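Local coordinates for B-cell lymphoma 3-encoded protein (Homo sapiens, PDB 1K1A) that regulates transcription of NF-kappa-B target genes, joining p50 or p52 homodimers as a nuclear coactivator and holding p50 back in the cytoplasm, at residues P49-V54 with A83-E88; E88-T93 with V124-Q129; A97-A102 with L136-D141. One frame throughout, in Å; residues are numbered along the deposited sequence.

Contact 1 of 3, residues P49-V54 with A83-E88; sequences PLHLAV and AHLACE
Leu85 of helix 82-88 packs against both His51 and Val54 of helix 49-55. Leu85 CB lies 3.9 Å from Val54 CG1, so the root of the side chain already rests on the valine. From there CG leaves beside the backbone N, anti to the carbonyl carbon (chi1 -69°), and the chain heads for the imidazole. At the tip, Leu85 CD1 comes within 3.5 Å of His51 ND1 and also touches His51 CB and CG; it meets the ring obliquely, and ND1, buried here, has no polar partner in the model.

The two helices are the first of their respective ankyrin repeats, ANK 2 and ANK 3, stacked side by side as the repeats are in this solenoid. Their short segments run nearly parallel, 20° apart, with axes 9.3 Å from each other. Thr48 to His51 spell the TPLH signature of the family, and in this chain the OG1 of Thr48 accepts a hydrogen bond from His51 N at the start of the helix.

Val54 packs on the main chain as well. Its CG1 stands anti to the backbone N (chi1 173°), which aims this methyl at the backbone of the opposing helix: Val54 CG1 lies 3.3 Å from Ala86 N and 3.5 Å from Ala86 CA, a tight approach of a methyl to a main chain. Ala86 CB lies 3.9 Å from the same Val54 CG1. The loop residue Asp76 touches both His51 and Leu85.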
loop_
_atom_site.group_PDB
_atom_site.type_symbol
_atom_site.label_atom_id
_atom_site.label_comp_id
_atom_site.label_asym_id
_atom_site.label_seq_id
_atom_site.Cartn_x
_atom_site.Cartn_y
_atom_site.Cartn_z
ATOM N N PRO A 49 -7.477 3.882 -19.032
ATOM C CA PRO A 49 -7.901 2.490 -19.215
ATOM C C PRO A 49 -7.191 1.514 -18.261
ATOM O O PRO A 49 -7.832 0.569 -17.795
ATOM C CB PRO A 49 -7.538 2.208 -20.670
ATOM C CG PRO A 49 -7.705 3.536 -21.331
ATOM C CD PRO A 49 -7.119 4.527 -20.310
ATOM N N LEU A 50 -5.916 1.761 -17.932
ATOM C CA LEU A 50 -5.194 0.881 -17.018
ATOM C C LEU A 50 -5.778 0.948 -15.602
ATOM O O LEU A 50 -5.938 -0.084 -14.941
ATOM C CB LEU A 50 -3.687 1.197 -17.003
ATOM C CG LEU A 50 -2.783 0.349 -16.088
ATOM C CD1 LEU A 50 -2.893 -1.150 -16.424
ATOM C CD2 LEU A 50 -1.356 0.810 -16.194
ATOM N N HIS A 51 -6.083 2.157 -15.138
ATOM C CA HIS A 51 -6.715 2.323 -13.837
ATOM C C HIS A 51 -7.970 1.464 -13.818
ATOM O O HIS A 51 -8.248 0.777 -12.842
ATOM C CB HIS A 51 -7.140 3.778 -13.601
ATOM C CG HIS A 51 -6.000 4.743 -13.442
ATOM N ND1 HIS A 51 -4.894 4.485 -12.661
ATOM C CD2 HIS A 51 -5.824 5.991 -13.939
ATOM C CE1 HIS A 51 -4.076 5.522 -12.701
ATOM N NE2 HIS A 51 -4.614 6.447 -13.473
ATOM N N LEU A 52 -8.749 1.544 -14.897
ATOM C CA LEU A 52 -10.007 0.809 -14.989
ATOM C C LEU A 52 -9.814 -0.706 -15.005
ATOM O O LEU A 52 -10.631 -1.453 -14.454
ATOM C CB LEU A 52 -10.812 1.270 -16.206
ATOM C CG LEU A 52 -11.489 2.627 -16.004
ATOM C CD1 LEU A 52 -12.263 3.059 -17.264
ATOM C CD2 LEU A 52 -12.401 2.577 -14.790
ATOM N N ALA A 53 -8.734 -1.155 -15.629
ATOM C CA ALA A 53 -8.429 -2.579 -15.674
ATOM C C ALA A 53 -8.163 -3.118 -14.275
ATOM O O ALA A 53 -8.552 -4.237 -13.960
ATOM C CB ALA A 53 -7.249 -2.843 -16.577
ATOM N N VAL A 54 -7.497 -2.321 -13.444
ATOM C CA VAL A 54 -7.206 -2.726 -12.072
ATOM C C VAL A 54 -8.475 -2.669 -11.225
ATOM O O VAL A 54 -8.767 -3.584 -10.443
ATOM C CB VAL A 54 -6.148 -1.820 -11.438
ATOM C CG1 VAL A 54 -5.992 -2.141 -9.953
ATOM C CG2 VAL A 54 -4.829 -1.954 -12.174
ATOM N N ALA A 83 -0.493 0.591 -8.874
ATOM C CA ALA A 83 -0.150 -0.208 -7.703
ATOM C C ALA A 83 -1.020 0.129 -6.495
ATOM O O ALA A 83 -1.462 -0.775 -5.780
ATOM C CB ALA A 83 1.332 -0.061 -7.358
ATOM N N HIS A 84 -1.250 1.428 -6.261
ATOM C CA HIS A 84 -2.102 1.873 -5.160
ATOM C C HIS A 84 -3.499 1.288 -5.336
ATOM O O HIS A 84 -4.125 0.833 -4.377
ATOM C CB HIS A 84 -2.261 3.412 -5.141
ATOM C CG HIS A 84 -1.043 4.177 -4.703
ATOM N ND1 HIS A 84 -0.729 4.396 -3.374
ATOM C CD2 HIS A 84 -0.125 4.868 -5.419
ATOM C CE1 HIS A 84 0.357 5.146 -3.295
ATOM N NE2 HIS A 84 0.742 5.449 -4.522
ATOM N N LEU A 85 -4.008 1.350 -6.560
ATOM C CA LEU A 85 -5.370 0.885 -6.832
ATOM C C LEU A 85 -5.504 -0.622 -6.664
ATOM O O LEU A 85 -6.528 -1.104 -6.170
ATOM C CB LEU A 85 -5.831 1.314 -8.230
ATOM C CG LEU A 85 -6.065 2.815 -8.424
ATOM C CD1 LEU A 85 -6.404 3.107 -9.876
ATOM C CD2 LEU A 85 -7.187 3.309 -7.502
ATOM N N ALA A 86 -4.477 -1.368 -7.069
ATOM C CA ALA A 86 -4.479 -2.819 -6.870
ATOM C C ALA A 86 -4.554 -3.152 -5.383
ATOM O O ALA A 86 -5.259 -4.082 -4.986
ATOM C CB ALA A 86 -3.265 -3.475 -7.514
ATOM N N CYS A 87 -3.856 -2.378 -4.551
ATOM C CA CYS A 87 -3.907 -2.618 -3.105
ATOM C C CYS A 87 -5.236 -2.189 -2.435
ATOM O O CYS A 87 -5.767 -2.898 -1.579
ATOM C CB CYS A 87 -2.690 -2.015 -2.398
ATOM S SG CYS A 87 -1.112 -2.700 -2.929
ATOM N N GLU A 88 -5.798 -1.047 -2.812
ATOM C CA GLU A 88 -7.071 -0.691 -2.208
ATOM C C GLU A 88 -8.183 -1.654 -2.656
ATOM O O GLU A 88 -9.178 -1.824 -1.962
ATOM C CB GLU A 88 -7.438 0.776 -2.445
ATOM C CG GLU A 88 -7.684 1.155 -3.888
ATOM C CD GLU A 88 -8.290 2.548 -4.026
ATOM O OE1 GLU A 88 -9.290 2.845 -3.336
ATOM O OE2 GLU A 88 -7.763 3.349 -4.821
#

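Contact 2 of 3, residues E88-T93 with V124-Q129; sequences EHRSPT and VNTECQ
Thr126 packs against Glu88 and Arg90 where two neighbouring ankyrin repeats, ANK 3 and ANK 4, each turn from their first helix into their second. The CB of Thr126 is directed toward the other turn, and Thr126 CG2 lies 4.4 Å from Glu88 CA. Thr126 CB also faces the long side chain of Arg90, 3.7 Å from Arg90 NE, the two side chains running antiparallel alongside one another; the guanidinium lies oblique to this CB. OG1 sits between the backbone N and carbonyl carbon (chi1 71°), where it serves its own chain: Thr126 OG1 is hydrogen-bonded to Ala123 O and accepts Cys128 N at 3.2 Å, with an angle of 150° at the hydrogen, making an ST turn. Glu127 follows with positive phi and closes the helix in a Schellman motif. Arg90, the C-prime residue of the Schellman motif that ends helix 82-88, holds the matching place in ANK 3, so like turns face each other, with Arg90 CA 6.3 Å from Cys128 CA. Cys128, the N-cap residue of helix 129-137, has its CB directed toward the other segment, and Cys128 SG lies 4.4 Å from Pro92 CG.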
loop_
_atom_site.group_PDB
_atom_site.type_symbol
_atom_site.label_atom_id
_atom_site.label_comp_id
_atom_site.label_asym_id
_atom_site.label_seq_id
_atom_site.Cartn_x
_atom_site.Cartn_y
_atom_site.Cartn_z
ATOM N N GLU A 88 -5.798 -1.047 -2.812
ATOM C CA GLU A 88 -7.071 -0.691 -2.208
ATOM C C GLU A 88 -8.183 -1.654 -2.656
ATOM O O GLU A 88 -9.178 -1.824 -1.962
ATOM C CB GLU A 88 -7.438 0.776 -2.445
ATOM C CG GLU A 88 -7.684 1.155 -3.888
ATOM C CD GLU A 88 -8.290 2.548 -4.026
ATOM O OE1 GLU A 88 -9.290 2.845 -3.336
ATOM O OE2 GLU A 88 -7.763 3.349 -4.821
ATOM N N HIS A 89 -7.980 -2.330 -3.784
ATOM C CA HIS A 89 -8.977 -3.286 -4.267
ATOM C C HIS A 89 -8.635 -4.719 -3.880
ATOM O O HIS A 89 -9.212 -5.668 -4.413
ATOM C CB HIS A 89 -9.177 -3.171 -5.780
ATOM C CG HIS A 89 -10.014 -2.003 -6.189
ATOM N ND1 HIS A 89 -11.373 -2.097 -6.409
ATOM C CD2 HIS A 89 -9.685 -0.709 -6.418
ATOM C CE1 HIS A 89 -11.843 -0.912 -6.758
ATOM N NE2 HIS A 89 -10.840 -0.052 -6.763
ATOM N N ARG A 90 -7.694 -4.868 -2.952
ATOM C CA ARG A 90 -7.284 -6.182 -2.461
ATOM C C ARG A 90 -7.081 -7.203 -3.590
ATOM O O ARG A 90 -7.606 -8.315 -3.524
ATOM C CB ARG A 90 -8.328 -6.723 -1.472
ATOM C CG ARG A 90 -8.661 -5.790 -0.304
ATOM C CD ARG A 90 -9.727 -6.356 0.630
ATOM N NE ARG A 90 -9.855 -5.609 1.886
ATOM C CZ ARG A 90 -10.700 -4.605 2.076
ATOM N NH1 ARG A 90 -11.488 -4.203 1.096
ATOM N NH2 ARG A 90 -10.746 -3.985 3.249
ATOM N N SER A 91 -6.308 -6.833 -4.610
ATOM C CA SER A 91 -6.152 -7.677 -5.791
ATOM C C SER A 91 -4.708 -8.041 -6.049
ATOM O O SER A 91 -4.022 -7.386 -6.826
ATOM C CB SER A 91 -6.741 -6.979 -7.025
ATOM O OG SER A 91 -6.652 -7.808 -8.170
ATOM N N PRO A 92 -4.250 -9.096 -5.389
ATOM C CA PRO A 92 -2.889 -9.596 -5.577
ATOM C C PRO A 92 -2.592 -9.998 -7.027
ATOM O O PRO A 92 -1.451 -9.884 -7.456
ATOM C CB PRO A 92 -2.849 -10.844 -4.687
ATOM C CG PRO A 92 -3.945 -10.664 -3.713
ATOM C CD PRO A 92 -4.999 -9.871 -4.387
ATOM N N THR A 93 -3.592 -10.480 -7.758
ATOM C CA THR A 93 -3.346 -10.900 -9.137
ATOM C C THR A 93 -3.097 -9.713 -10.054
ATOM O O THR A 93 -2.261 -9.786 -10.949
ATOM C CB THR A 93 -4.483 -11.785 -9.682
ATOM O OG1 THR A 93 -5.731 -11.099 -9.559
ATOM C CG2 THR A 93 -4.655 -13.015 -8.803
ATOM N N VAL A 124 -1.510 -2.494 4.006
ATOM C CA VAL A 124 -1.538 -2.821 5.433
ATOM C C VAL A 124 -2.890 -2.438 6.027
ATOM O O VAL A 124 -3.474 -3.195 6.811
ATOM C CB VAL A 124 -0.382 -2.128 6.184
ATOM C CG1 VAL A 124 -0.564 -2.239 7.721
ATOM C CG2 VAL A 124 0.957 -2.725 5.764
ATOM N N ASN A 125 -3.402 -1.283 5.613
ATOM C CA ASN A 125 -4.708 -0.807 6.051
ATOM C C ASN A 125 -5.868 -1.728 5.657
ATOM O O ASN A 125 -6.832 -1.857 6.402
ATOM C CB ASN A 125 -4.944 0.630 5.595
ATOM C CG ASN A 125 -4.119 1.630 6.391
ATOM O OD1 ASN A 125 -3.619 1.310 7.472
ATOM N ND2 ASN A 125 -3.969 2.843 5.860
ATOM N N THR A 126 -5.766 -2.385 4.502
ATOM C CA THR A 126 -6.772 -3.366 4.119
ATOM C C THR A 126 -6.499 -4.670 4.857
ATOM O O THR A 126 -7.351 -5.553 4.900
ATOM C CB THR A 126 -6.758 -3.650 2.603
ATOM O OG1 THR A 126 -5.577 -4.389 2.265
ATOM C CG2 THR A 126 -6.654 -2.367 1.787
ATOM N N GLU A 127 -5.295 -4.786 5.412
ATOM C CA GLU A 127 -4.860 -5.997 6.109
ATOM C C GLU A 127 -4.836 -7.226 5.209
ATOM O O GLU A 127 -4.929 -8.361 5.685
ATOM C CB GLU A 127 -5.718 -6.250 7.342
ATOM C CG GLU A 127 -5.750 -5.070 8.295
ATOM C CD GLU A 127 -6.810 -5.216 9.349
ATOM O OE1 GLU A 127 -7.827 -5.889 9.071
ATOM O OE2 GLU A 127 -6.629 -4.660 10.447
ATOM N N CYS A 128 -4.711 -7.001 3.907
ATOM C CA CYS A 128 -4.592 -8.099 2.960
ATOM C C CYS A 128 -3.164 -8.621 2.999
ATOM O O CYS A 128 -2.228 -7.947 2.562
ATOM C CB CYS A 128 -4.963 -7.636 1.553
ATOM S SG CYS A 128 -4.811 -8.919 0.286
ATOM N N GLN A 129 -2.993 -9.822 3.536
ATOM C CA GLN A 129 -1.672 -10.391 3.699
ATOM C C GLN A 129 -0.979 -10.647 2.366
ATOM O O GLN A 129 0.242 -10.535 2.263
ATOM C CB GLN A 129 -1.750 -11.674 4.524
ATOM C CG GLN A 129 -2.358 -11.438 5.916
ATOM C CD GLN A 129 -2.701 -12.713 6.643
ATOM O OE1 GLN A 129 -2.113 -13.761 6.385
ATOM N NE2 GLN A 129 -3.647 -12.629 7.570
#

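Contact 3 of 3, residues A97-A102 with L136-D141; sequences ALLDSA and LERGAD
Leu99 packs against the aliphatic part of Arg138: Leu99 CD1 comes within 3.7 Å of Arg138 CG and also touches Arg138 CB, the two side chains crossing at a slant. Farther along the arginine, Arg138 NH1 passes 3.9 Å from Leu99 CB. A bend at chi2 (-59°) turns the arginine away from an extended course and brings its end to Asp100, one residue on from the leucine.

There the guanidinium presents both terminal nitrogens to one carboxylate oxygen in a salt bridge. Arg138 NH1 donates to Asp100 OD1 at 3.0 Å, fairly straight at 157° and nearly along the C-O bond direction. Arg138 NH2 donates to the same Asp100 OD1 over 3.3 Å, more bent, from the syn side. The oxygen sits at the guanidinium edge and in its plane, and the carboxylate and guanidinium planes lie 8° apart. Arg96 brings a like charge close to Arg138 NH2, which the carboxylate may help to offset.

The contact is at the surface and joins the C-terminal end of helix 92-101, the second helix of ANK 3, to the residue just past helix 129-137, the second helix of ANK 4. Leu99 also rests on Leu134 of helix 129-137, while Asp100 touches Arg63 of helix 59-67, the corresponding second helix of ANK 2.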
loop_
_atom_site.group_PDB
_atom_site.type_symbol
_atom_site.label_atom_id
_atom_site.label_comp_id
_atom_site.label_asym_id
_atom_site.label_seq_id
_atom_site.Cartn_x
_atom_site.Cartn_y
_atom_site.Cartn_z
ATOM N N ALA A 97 0.293 -8.839 -11.971
ATOM C CA ALA A 97 0.319 -8.547 -13.403
ATOM C C ALA A 97 1.088 -7.246 -13.690
ATOM O O ALA A 97 1.860 -7.170 -14.643
ATOM C CB ALA A 97 -1.092 -8.483 -13.963
ATOM N N LEU A 98 0.895 -6.243 -12.838
ATOM C CA LEU A 98 1.557 -4.956 -13.002
ATOM C C LEU A 98 3.066 -5.073 -12.805
ATOM O O LEU A 98 3.844 -4.635 -13.638
ATOM C CB LEU A 98 1.000 -3.945 -11.991
ATOM C CG LEU A 98 -0.269 -3.183 -12.339
ATOM C CD1 LEU A 98 -0.821 -2.514 -11.076
ATOM C CD2 LEU A 98 0.025 -2.149 -13.415
ATOM N N LEU A 99 3.467 -5.675 -11.691
ATOM C CA LEU A 99 4.879 -5.791 -11.349
ATOM C C LEU A 99 5.652 -6.678 -12.320
ATOM O O LEU A 99 6.832 -6.443 -12.556
ATOM C CB LEU A 99 5.057 -6.284 -9.907
ATOM C CG LEU A 99 4.409 -5.444 -8.792
ATOM C CD1 LEU A 99 4.683 -6.077 -7.454
ATOM C CD2 LEU A 99 4.894 -3.999 -8.806
ATOM N N ASP A 100 4.982 -7.676 -12.895
ATOM C CA ASP A 100 5.621 -8.569 -13.858
ATOM C C ASP A 100 5.704 -7.942 -15.261
ATOM O O ASP A 100 6.627 -8.242 -16.023
ATOM C CB ASP A 100 4.882 -9.927 -13.947
ATOM C CG ASP A 100 5.166 -10.856 -12.749
ATOM O OD1 ASP A 100 5.845 -10.435 -11.774
ATOM O OD2 ASP A 100 4.741 -12.034 -12.706
ATOM N N SER A 101 4.750 -7.076 -15.602
ATOM C CA SER A 101 4.694 -6.518 -16.954
ATOM C C SER A 101 5.458 -5.217 -17.149
ATOM O O SER A 101 5.866 -4.898 -18.265
ATOM C CB SER A 101 3.241 -6.337 -17.415
ATOM O OG SER A 101 2.491 -7.516 -17.201
ATOM N N ALA A 102 5.642 -4.457 -16.075
ATOM C CA ALA A 102 6.302 -3.158 -16.185
ATOM C C ALA A 102 7.751 -3.281 -16.632
ATOM O O ALA A 102 8.469 -4.187 -16.213
ATOM C CB ALA A 102 6.207 -2.386 -14.870
ATOM N N LEU A 136 6.405 -6.345 -0.472
ATOM C CA LEU A 136 7.663 -6.483 0.253
ATOM C C LEU A 136 8.686 -7.341 -0.493
ATOM O O LEU A 136 9.890 -7.087 -0.424
ATOM C CB LEU A 136 7.411 -7.045 1.653
ATOM C CG LEU A 136 6.613 -6.118 2.581
ATOM C CD1 LEU A 136 6.275 -6.826 3.872
ATOM C CD2 LEU A 136 7.386 -4.811 2.860
ATOM N N GLU A 137 8.202 -8.352 -1.207
ATOM C CA GLU A 137 9.082 -9.239 -1.966
ATOM C C GLU A 137 9.637 -8.518 -3.191
ATOM O O GLU A 137 10.691 -8.886 -3.724
ATOM C CB GLU A 137 8.326 -10.494 -2.406
ATOM C CG GLU A 137 8.063 -11.490 -1.290
ATOM C CD GLU A 137 7.188 -12.647 -1.736
ATOM O OE1 GLU A 137 6.435 -12.486 -2.719
ATOM O OE2 GLU A 137 7.242 -13.716 -1.093
ATOM N N ARG A 138 8.934 -7.483 -3.641
ATOM C CA ARG A 138 9.359 -6.776 -4.847
ATOM C C ARG A 138 10.067 -5.442 -4.598
ATOM O O ARG A 138 10.244 -4.650 -5.519
ATOM C CB ARG A 138 8.204 -6.628 -5.826
ATOM C CG ARG A 138 7.604 -7.961 -6.262
ATOM C CD ARG A 138 8.585 -8.913 -6.945
ATOM N NE ARG A 138 7.919 -10.147 -7.362
ATOM C CZ ARG A 138 7.383 -10.347 -8.561
ATOM N NH1 ARG A 138 7.445 -9.401 -9.491
ATOM N NH2 ARG A 138 6.790 -11.505 -8.839
ATOM N N GLY A 139 10.447 -5.184 -3.348
ATOM C CA GLY A 139 11.271 -4.025 -3.043
ATOM C C GLY A 139 10.655 -2.826 -2.330
ATOM O O GLY A 139 11.351 -1.825 -2.130
ATOM N N ALA A 140 9.381 -2.902 -1.948
ATOM C CA ALA A 140 8.751 -1.790 -1.225
ATOM C C ALA A 140 9.465 -1.521 0.105
ATOM O O ALA A 140 9.800 -2.454 0.837
ATOM C CB ALA A 140 7.285 -2.066 -0.984
ATOM N N ASP A 141 9.696 -0.241 0.401
ATOM C CA ASP A 141 10.375 0.169 1.624
ATOM C C ASP A 141 9.439 -0.070 2.810
ATOM O O ASP A 141 8.418 0.601 2.953
ATOM C CB ASP A 141 10.759 1.645 1.535
ATOM C CG ASP A 141 11.758 2.060 2.607
ATOM O OD1 ASP A 141 11.818 1.392 3.661
ATOM O OD2 ASP A 141 12.528 3.036 2.476
#

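From the N terminus, helix 49-55 comes first; contact 1 closes a 28-residue loop when helix 82-88 packs beside it, tying ANK 2 to ANK 3. Contact 2 begins as contact 1 ends, the two sharing Glu88, and spans 30 residues to the turn after helix 119-126. Contact 3 opens within that span, at the end of helix 92-101, and closes beyond it, at the end of helix 129-137. Contacts 2 and 3 therefore cross, joining ANK 3 to ANK 4 at two levels: the turn between the helices and the far end of the second helix. Leu98, in segment 97-102 of contact 3, packs onto Val54 and Ala83 of contact 1, so the second helix of ANK 3 rests on both first helices.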